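Local coordinates for LPXTG family cell surface protein Fms2 (Enterococcus faecium DO, PDB 5FCE) that probably acts as a cell-wall-anchored adhesin, this chain being its ligand-binding region, assigned to an immunoglobulin-like family, at residues Val8-Ile13 / Pro108-Val113; Asn33-His38 / Phe95-Met100. All coordinates share one frame; numbering follows the deposited sequence.

Interaction 1: residues Val8-Ile13 / Pro108-Val113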
ATOM      1  N   VAL A   8       7.347   2.471  -5.385  1.00 19.55           N
ATOM      2  CA  VAL A   8       7.581   2.657  -3.959  1.00 19.88           C
ATOM      3  C   VAL A   8       9.037   2.400  -3.665  1.00 20.47           C
ATOM      4  O   VAL A   8       9.581   1.388  -4.112  1.00 18.79           O
ATOM      5  CB  VAL A   8       6.741   1.671  -3.108  1.00 18.40           C
ATOM      6  CG1 VAL A   8       7.066   1.821  -1.613  1.00 19.20           C
ATOM      7  CG2 VAL A   8       5.279   1.896  -3.337  1.00 19.52           C
ATOM      8  N   LYS A   9       9.670   3.312  -2.930  1.00 20.37           N
ATOM      9  CA  LYS A   9      10.983   3.030  -2.363  1.00 21.17           C
ATOM     10  C   LYS A   9      10.764   2.243  -1.077  1.00 20.59           C
ATOM     11  O   LYS A   9      10.412   2.809  -0.043  1.00 19.61           O
ATOM     12  CB  LYS A   9      11.741   4.320  -2.056  1.00 25.87           C
ATOM     13  CG  LYS A   9      12.326   5.013  -3.278  1.00 29.70           C
ATOM     14  CD  LYS A   9      13.161   6.219  -2.848  1.00 32.99           C
ATOM     15  CE  LYS A   9      13.607   7.048  -4.044  1.00 32.08           C
ATOM     16  NZ  LYS A   9      13.962   8.446  -3.649  1.00 33.54           N
ATOM     17  N   THR A  10      10.958   0.932  -1.147  1.00 19.85           N
ATOM     18  CA  THR A  10      10.515   0.041  -0.072  1.00 18.61           C
ATOM     19  C   THR A  10      11.159   0.315   1.291  1.00 18.96           C
ATOM     20  O   THR A  10      10.524   0.076   2.324  1.00 18.39           O
ATOM     21  CB  THR A  10      10.680  -1.445  -0.456  1.00 18.75           C
ATOM     22  OG1 THR A  10      12.067  -1.755  -0.639  1.00 19.92           O
ATOM     23  CG2 THR A  10       9.927  -1.753  -1.746  1.00 20.30           C
ATOM     24  N   ASP A  11      12.400   0.810   1.315  1.00 21.42           N
ATOM     25  CA  ASP A  11      13.037   1.068   2.621  1.00 20.91           C
ATOM     26  C   ASP A  11      12.477   2.290   3.353  1.00 22.11           C
ATOM     27  O   ASP A  11      12.755   2.496   4.547  1.00 22.93           O
ATOM     28  CB  ASP A  11      14.586   1.090   2.576  1.00 24.14           C
ATOM     29  CG  ASP A  11      15.156   1.906   1.426  1.00 26.94           C
ATOM     30  OD1 ASP A  11      14.413   2.611   0.714  1.00 26.17           O
ATOM     31  OD2 ASP A  11      16.395   1.837   1.243  1.00 32.96           O
ATOM     32  N   ARG A  12      11.681   3.083   2.637  1.00 20.74           N
ATOM     33  CA  ARG A  12      10.972   4.209   3.232  1.00 20.91           C
ATOM     34  C   ARG A  12       9.601   3.835   3.784  1.00 18.27           C
ATOM     35  O   ARG A  12       8.958   4.652   4.428  1.00 20.35           O
ATOM     36  CB  ARG A  12      10.845   5.352   2.231  1.00 22.93           C
ATOM     37  CG  ARG A  12      12.168   6.070   1.970  1.00 26.98           C
ATOM     38  CD  ARG A  12      12.072   6.896   0.702  1.00 30.48           C
ATOM     39  NE  ARG A  12      12.809   8.154   0.802  1.00 34.53           N
ATOM     40  CZ  ARG A  12      12.805   9.098  -0.136  1.00 34.75           C
ATOM     41  NH1 ARG A  12      12.096   8.926  -1.243  1.00 36.05           N
ATOM     42  NH2 ARG A  12      13.502  10.217   0.030  1.00 35.79           N
ATOM     43  N   ILE A  13       9.165   2.601   3.550  1.00 17.43           N
ATOM     44  CA  ILE A  13       7.945   2.098   4.201  1.00 17.10           C
ATOM     45  C   ILE A  13       8.246   1.941   5.689  1.00 18.03           C
ATOM     46  O   ILE A  13       9.302   1.413   6.057  1.00 17.30           O
ATOM     47  CB  ILE A  13       7.490   0.750   3.602  1.00 15.35           C
ATOM     48  CG1 ILE A  13       6.989   0.957   2.160  1.00 15.83           C
ATOM     49  CG2 ILE A  13       6.400   0.089   4.476  1.00 16.23           C
ATOM     50  CD1 ILE A  13       6.723  -0.337   1.390  1.00 15.65           C
ATOM     51  N   PRO A 108       9.134  -6.504   2.696  1.00 18.11           N
ATOM     52  CA  PRO A 108       9.036  -6.097   4.103  1.00 18.33           C
ATOM     53  C   PRO A 108      10.356  -6.223   4.889  1.00 18.66           C
ATOM     54  O   PRO A 108      10.536  -5.517   5.877  1.00 18.45           O
ATOM     55  CB  PRO A 108       7.942  -7.022   4.672  1.00 17.79           C
ATOM     56  CG  PRO A 108       7.865  -8.175   3.734  1.00 18.93           C
ATOM     57  CD  PRO A 108       8.230  -7.622   2.369  1.00 18.72           C
ATOM     58  N   SER A 109      11.269  -7.080   4.438  1.00 19.51           N
ATOM     59  CA  SER A 109      12.610  -7.157   5.023  1.00 21.44           C
ATOM     60  C   SER A 109      13.342  -5.809   4.968  1.00 21.29           C
ATOM     61  O   SER A 109      14.218  -5.540   5.793  1.00 21.14           O
ATOM     62  CB  SER A 109      13.451  -8.214   4.303  1.00 22.22           C
ATOM     63  OG  SER A 109      13.880  -7.737   3.031  1.00 25.75           O
ATOM     64  N   SER A 110      12.987  -4.968   3.996  1.00 17.91           N
ATOM     65  CA  SER A 110      13.651  -3.675   3.813  1.00 18.85           C
ATOM     66  C   SER A 110      12.990  -2.526   4.579  1.00 19.01           C
ATOM     67  O   SER A 110      13.535  -1.418   4.636  1.00 17.13           O
ATOM     68  CB  SER A 110      13.742  -3.308   2.331  1.00 19.38           C
ATOM     69  OG  SER A 110      12.446  -3.034   1.797  1.00 18.13           O
ATOM     70  N   TRP A 111      11.829  -2.790   5.174  1.00 18.41           N
ATOM     71  CA  TRP A 111      11.056  -1.733   5.833  1.00 18.94           C
ATOM     72  C   TRP A 111      11.716  -1.202   7.102  1.00 18.12           C
ATOM     73  O   TRP A 111      12.385  -1.935   7.820  1.00 20.52           O
ATOM     74  CB  TRP A 111       9.664  -2.246   6.213  1.00 16.35           C
ATOM     75  CG  TRP A 111       8.798  -2.634   5.066  1.00 17.58           C
ATOM     76  CD1 TRP A 111       9.093  -2.548   3.739  1.00 17.70           C
ATOM     77  CD2 TRP A 111       7.472  -3.153   5.154  1.00 16.06           C
ATOM     78  NE1 TRP A 111       8.031  -3.011   2.992  1.00 16.41           N
ATOM     79  CE2 TRP A 111       7.019  -3.381   3.842  1.00 17.25           C
ATOM     80  CE3 TRP A 111       6.631  -3.474   6.219  1.00 16.18           C
ATOM     81  CZ2 TRP A 111       5.760  -3.898   3.564  1.00 15.98           C
ATOM     82  CZ3 TRP A 111       5.373  -3.981   5.944  1.00 16.79           C
ATOM     83  CH2 TRP A 111       4.954  -4.192   4.634  1.00 16.94           C
ATOM     84  N   THR A 112      11.521   0.087   7.356  1.00 17.96           N
ATOM     85  CA  THR A 112      11.860   0.685   8.640  1.00 19.91           C
ATOM     86  C   THR A 112      10.816   0.197   9.633  1.00 18.71           C
ATOM     87  O   THR A 112       9.619   0.234   9.341  1.00 18.26           O
ATOM     88  CB  THR A 112      11.837   2.225   8.552  1.00 19.83           C
ATOM     89  OG1 THR A 112      12.673   2.652   7.461  1.00 23.47           O
ATOM     90  CG2 THR A 112      12.361   2.854   9.834  1.00 20.10           C
ATOM     91  N   VAL A 113      11.263  -0.289  10.791  1.00 17.77           N
ATOM     92  CA  VAL A 113      10.351  -0.786  11.821  1.00 19.14           C
ATOM     93  C   VAL A 113      10.661  -0.043  13.116  1.00 20.67           C
ATOM     94  O   VAL A 113      11.778  -0.133  13.640  1.00 19.74           O
ATOM     95  CB  VAL A 113      10.500  -2.311  12.046  1.00 19.54           C
ATOM     96  CG1 VAL A 113       9.531  -2.797  13.108  1.00 19.98           C
ATOM     97  CG2 VAL A 113      10.279  -3.077  10.757  1.00 17.79           C
TER
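Ile13 sets its CG2 methyl squarely on the indole of Trp111, and this is the tight half of the meeting between loop 8-13 and segment 108-113. Ile13 CG2 stands 3.5 Å from the centroid of the five-membered ring of Trp111 and just 10° off the ring normal, a true CH-pi contact. The torsions choose the branch: CG2 lies anti to the backbone N, whereas CG1 lies anti to the carbonyl carbon and runs on extended, bringing Ile13 CD1 to 3.4 Å from Trp111 NE1. That ring nitrogen is hydrogen-bonded to Leu106 O, which helps fix the rotation of the indole. Its opposite face takes Pro108 CA, offset toward the rim, and Ile81 and Ile84 of helix 81-85 touch the ring, while Ile13 leans on Ile22 and Pro25 of strand 21-28.

Beside this apolar layer the backbones join where the parallel pairing of strands 14-16 and 112-114 begins. Thr112 N donates to Ile13 O at 2.9 Å, nearly along the C=O axis although the hydrogen bond is bent at the hydrogen (140°). Thr112 OG1 reaches two residues further back in the loop, donating to Asp11 O over 2.9 Å.

Toward solvent the contact loosens into two short 3-10 turns. Thr10 OG1 and Ser110 OG, each between its own backbone N and carbonyl carbon, meet tip to tip at 2.8 Å; Thr10 is the donor, and Ser110 OG in turn donates to Lys107 O. Besides its carbonyl, Asp11 brings its CA to 3.2 Å from Ser110 O in a CA-H...O contact, and its carboxylate turns from segment 108-113. The chemistry implies a graded seam: dispersion between methyl and indole inside, two loop carbonyls satisfied along its border, and at the surface a directional chain of hydroxyl hydrogen bonds ending on a carbonyl.

Interaction 2: residues Asn33-His38 / Phe95-Met100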
ATOM      1  N   ASN A  33      -6.916  12.783 -10.120  1.00 22.15           N
ATOM      2  CA  ASN A  33      -7.773  13.030  -8.968  1.00 21.95           C
ATOM      3  C   ASN A  33      -8.829  11.923  -8.907  1.00 21.92           C
ATOM      4  O   ASN A  33      -9.520  11.665  -9.900  1.00 21.27           O
ATOM      5  CB  ASN A  33      -8.469  14.397  -9.070  1.00 24.42           C
ATOM      6  CG  ASN A  33      -7.502  15.562  -8.963  1.00 24.32           C
ATOM      7  OD1 ASN A  33      -6.506  15.492  -8.244  1.00 26.69           O
ATOM      8  ND2 ASN A  33      -7.790  16.639  -9.679  1.00 27.61           N
ATOM      9  N   ALA A  34      -8.956  11.270  -7.756  1.00 21.89           N
ATOM     10  CA  ALA A  34      -9.940  10.198  -7.596  1.00 20.97           C
ATOM     11  C   ALA A  34     -10.917  10.453  -6.447  1.00 21.50           C
ATOM     12  O   ALA A  34     -10.525  10.771  -5.323  1.00 21.15           O
ATOM     13  CB  ALA A  34      -9.246   8.853  -7.423  1.00 19.92           C
ATOM     14  N   SER A  35     -12.198  10.272  -6.729  1.00 21.70           N
ATOM     15  CA  SER A  35     -13.240  10.450  -5.724  1.00 20.80           C
ATOM     16  C   SER A  35     -13.167   9.425  -4.594  1.00 20.50           C
ATOM     17  O   SER A  35     -13.286   9.773  -3.415  1.00 21.36           O
ATOM     18  CB  SER A  35     -14.603  10.373  -6.412  1.00 22.33           C
ATOM     19  OG  SER A  35     -15.662  10.398  -5.483  1.00 24.98           O
ATOM     20  N   ASP A  36     -12.983   8.161  -4.957  1.00 18.60           N
ATOM     21  CA  ASP A  36     -12.977   7.094  -3.963  1.00 20.31           C
ATOM     22  C   ASP A  36     -11.827   6.134  -4.199  1.00 18.83           C
ATOM     23  O   ASP A  36     -11.678   5.575  -5.286  1.00 18.62           O
ATOM     24  CB  ASP A  36     -14.309   6.352  -3.985  1.00 21.47           C
ATOM     25  CG  ASP A  36     -15.459   7.257  -3.667  1.00 23.70           C
ATOM     26  OD1 ASP A  36     -15.740   7.433  -2.464  1.00 23.44           O
ATOM     27  OD2 ASP A  36     -16.044   7.815  -4.622  1.00 23.61           O
ATOM     28  N   VAL A  37     -11.004   5.959  -3.175  1.00 17.85           N
ATOM     29  CA  VAL A  37      -9.797   5.159  -3.305  1.00 18.00           C
ATOM     30  C   VAL A  37      -9.815   4.087  -2.208  1.00 17.86           C
ATOM     31  O   VAL A  37     -10.293   4.335  -1.107  1.00 17.72           O
ATOM     32  CB  VAL A  37      -8.542   6.055  -3.216  1.00 19.01           C
ATOM     33  CG1 VAL A  37      -7.264   5.229  -3.097  1.00 17.20           C
ATOM     34  CG2 VAL A  37      -8.459   6.971  -4.439  1.00 19.09           C
ATOM     35  N   HIS A  38      -9.348   2.887  -2.533  1.00 17.38           N
ATOM     36  CA  HIS A  38      -9.276   1.794  -1.560  1.00 18.83           C
ATOM     37  C   HIS A  38      -7.942   1.112  -1.758  1.00 16.59           C
ATOM     38  O   HIS A  38      -7.702   0.521  -2.811  1.00 17.55           O
ATOM     39  CB  HIS A  38     -10.403   0.797  -1.827  1.00 19.16           C
ATOM     40  CG  HIS A  38     -10.402  -0.395  -0.917  1.00 19.68           C
ATOM     41  ND1 HIS A  38     -11.031  -1.575  -1.250  1.00 21.99           N
ATOM     42  CD2 HIS A  38      -9.873  -0.584   0.316  1.00 19.51           C
ATOM     43  CE1 HIS A  38     -10.892  -2.440  -0.261  1.00 20.79           C
ATOM     44  NE2 HIS A  38     -10.185  -1.867   0.698  1.00 20.61           N
ATOM     45  N   PHE A  95      -7.216   0.685  -5.641  1.00 16.15           N
ATOM     46  CA  PHE A  95      -8.454   0.861  -6.394  1.00 17.35           C
ATOM     47  C   PHE A  95      -8.784   2.342  -6.410  1.00 17.01           C
ATOM     48  O   PHE A  95      -8.673   3.012  -5.381  1.00 17.55           O
ATOM     49  CB  PHE A  95      -9.593   0.105  -5.704  1.00 18.48           C
ATOM     50  CG  PHE A  95      -9.377  -1.378  -5.613  1.00 17.94           C
ATOM     51  CD1 PHE A  95      -8.829  -1.942  -4.465  1.00 18.27           C
ATOM     52  CD2 PHE A  95      -9.737  -2.211  -6.662  1.00 19.46           C
ATOM     53  CE1 PHE A  95      -8.640  -3.308  -4.372  1.00 20.50           C
ATOM     54  CE2 PHE A  95      -9.546  -3.580  -6.578  1.00 22.12           C
ATOM     55  CZ  PHE A  95      -8.998  -4.130  -5.428  1.00 21.89           C
ATOM     56  N   TYR A  96      -9.209   2.849  -7.562  1.00 18.17           N
ATOM     57  CA  TYR A  96      -9.538   4.268  -7.701  1.00 19.07           C
ATOM     58  C   TYR A  96     -10.645   4.420  -8.738  1.00 18.14           C
ATOM     59  O   TYR A  96     -10.467   4.096  -9.928  1.00 17.99           O
ATOM     60  CB  TYR A  96      -8.291   5.111  -8.067  1.00 17.09           C
ATOM     61  CG  TYR A  96      -7.642   4.728  -9.372  1.00 19.22           C
ATOM     62  CD1 TYR A  96      -6.829   3.596  -9.465  1.00 18.83           C
ATOM     63  CD2 TYR A  96      -7.844   5.494 -10.523  1.00 19.92           C
ATOM     64  CE1 TYR A  96      -6.252   3.236 -10.670  1.00 20.29           C
ATOM     65  CE2 TYR A  96      -7.274   5.144 -11.718  1.00 21.29           C
ATOM     66  CZ  TYR A  96      -6.482   4.017 -11.793  1.00 20.66           C
ATOM     67  OH  TYR A  96      -5.919   3.687 -13.007  1.00 21.89           O
ATOM     68  N   ASP A  97     -11.799   4.873  -8.265  1.00 18.34           N
ATOM     69  CA  ASP A  97     -12.951   5.135  -9.124  1.00 19.08           C
ATOM     70  C   ASP A  97     -13.274   4.035 -10.128  1.00 18.41           C
ATOM     71  O   ASP A  97     -13.621   4.313 -11.282  1.00 19.43           O
ATOM     72  CB  ASP A  97     -12.788   6.485  -9.825  1.00 19.06           C
ATOM     73  CG  ASP A  97     -12.856   7.640  -8.855  1.00 20.86           C
ATOM     74  OD1 ASP A  97     -13.201   7.390  -7.680  1.00 20.39           O
ATOM     75  OD2 ASP A  97     -12.583   8.791  -9.265  1.00 21.12           O
ATOM     76  N   GLY A  98     -13.159   2.791  -9.680  1.00 18.61           N
ATOM     77  CA  GLY A  98     -13.530   1.639 -10.480  1.00 20.46           C
ATOM     78  C   GLY A  98     -12.386   0.945 -11.188  1.00 20.73           C
ATOM     79  O   GLY A  98     -12.563  -0.136 -11.767  1.00 20.68           O
ATOM     80  N   GLN A  99     -11.211   1.565 -11.157  1.00 19.73           N
ATOM     81  CA  GLN A  99     -10.026   0.998 -11.805  1.00 18.37           C
ATOM     82  C   GLN A  99      -9.066   0.510 -10.737  1.00 18.72           C
ATOM     83  O   GLN A  99      -9.304   0.730  -9.545  1.00 17.07           O
ATOM     84  CB  GLN A  99      -9.363   2.036 -12.724  1.00 19.14           C
ATOM     85  CG  GLN A  99     -10.342   2.571 -13.810  1.00 21.58           C
ATOM     86  CD  GLN A  99     -10.963   1.459 -14.654  1.00 23.87           C
ATOM     87  OE1 GLN A  99     -10.272   0.519 -15.061  1.00 25.76           O
ATOM     88  NE2 GLN A  99     -12.282   1.556 -14.914  1.00 21.71           N
HETATM   89  N   MSE A 100      -8.013  -0.189 -11.144  1.00 18.10           N
HETATM   90  CA  MSE A 100      -7.071  -0.691 -10.147  1.00 18.59           C
HETATM   91  C   MSE A 100      -5.667  -0.782 -10.691  1.00 19.22           C
HETATM   92  O   MSE A 100      -5.463  -0.942 -11.891  1.00 19.68           O
HETATM   93  CB  MSE A 100      -7.514  -2.051  -9.617  1.00 19.48           C
HETATM   94  CG  MSE A 100      -7.654  -3.132 -10.662  1.00 22.63           C
HETATM   95 SE   MSE A 100      -8.025  -4.779  -9.684  1.00 43.47          SE
HETATM   96  CE  MSE A 100      -6.165  -5.294  -9.459  1.00 23.69           C
TER
HETATM   97  O   HOH W   1     -10.442   8.939 -11.026  1.00 28.51           O
HETATM   98  O   HOH W   2     -11.793   2.763  -4.881  1.00 22.07           O
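Both oxygens of the Asp97 carboxylate are taken by consecutive backbone N-H groups at the corner of 33-38. Asp97 OD1 accepts from Asp36 N at 2.8 Å and OD2 from Ser35 N at 3.0 Å, each through its syn lone pair. In return Asp97 N donates to Asp36 O over 3.1 Å, so side chain and main chain clamp the corner. A water bridges Asp97 OD2 to Asn33 O.

Farther along the antiparallel ladder, His38 and Phe95 form a hydrogen-bonded pair, N-H to carbonyl both ways. Their side chains run alongside each other, the rings near parallel (25°) but slid apart with centroids 5.6 Å distant. His38 is steadied by Glu57 and by stacking on Tyr59. On the face of Val37 and Tyr96, Val37 CG2 packs against Tyr96 CB, and Ala34 CB reaches the same carbon from across the corner.

The type I' turn from Tyr96 to Gln99, in which Asp97 is the second residue and holds CG anti to its carbonyl carbon (chi1 -67°), directs the carboxylate to the corner. With Asp36 OD2 4.2 Å from Asp97 OD1, two like charges lie close; the N-H donors probably stabilise the Asp97 anion despite that neighbour.

In the fold
Along the chain, interaction 2 is nested inside the loop that interaction 1 closes, and strand 99-103, which leaves the hairpin of interaction 2, is followed by strand 112-114 of interaction 1. The two lie on opposite sides of the chain's centre, their centres 24 Å apart and their nearest atoms about 13 Å. Interaction 1 lies at the edge of the mixed sheet, where the loop between strands 6-7 and 14-16 meets the start of strand 112-114; interaction 2 sits in the four-stranded antiparallel sheet, at the corner where the chain passes into it from strand 32-34. One contact thus brings the chain's two terminal regions together, the other fastens a distant hairpin, all within the ligand-binding region.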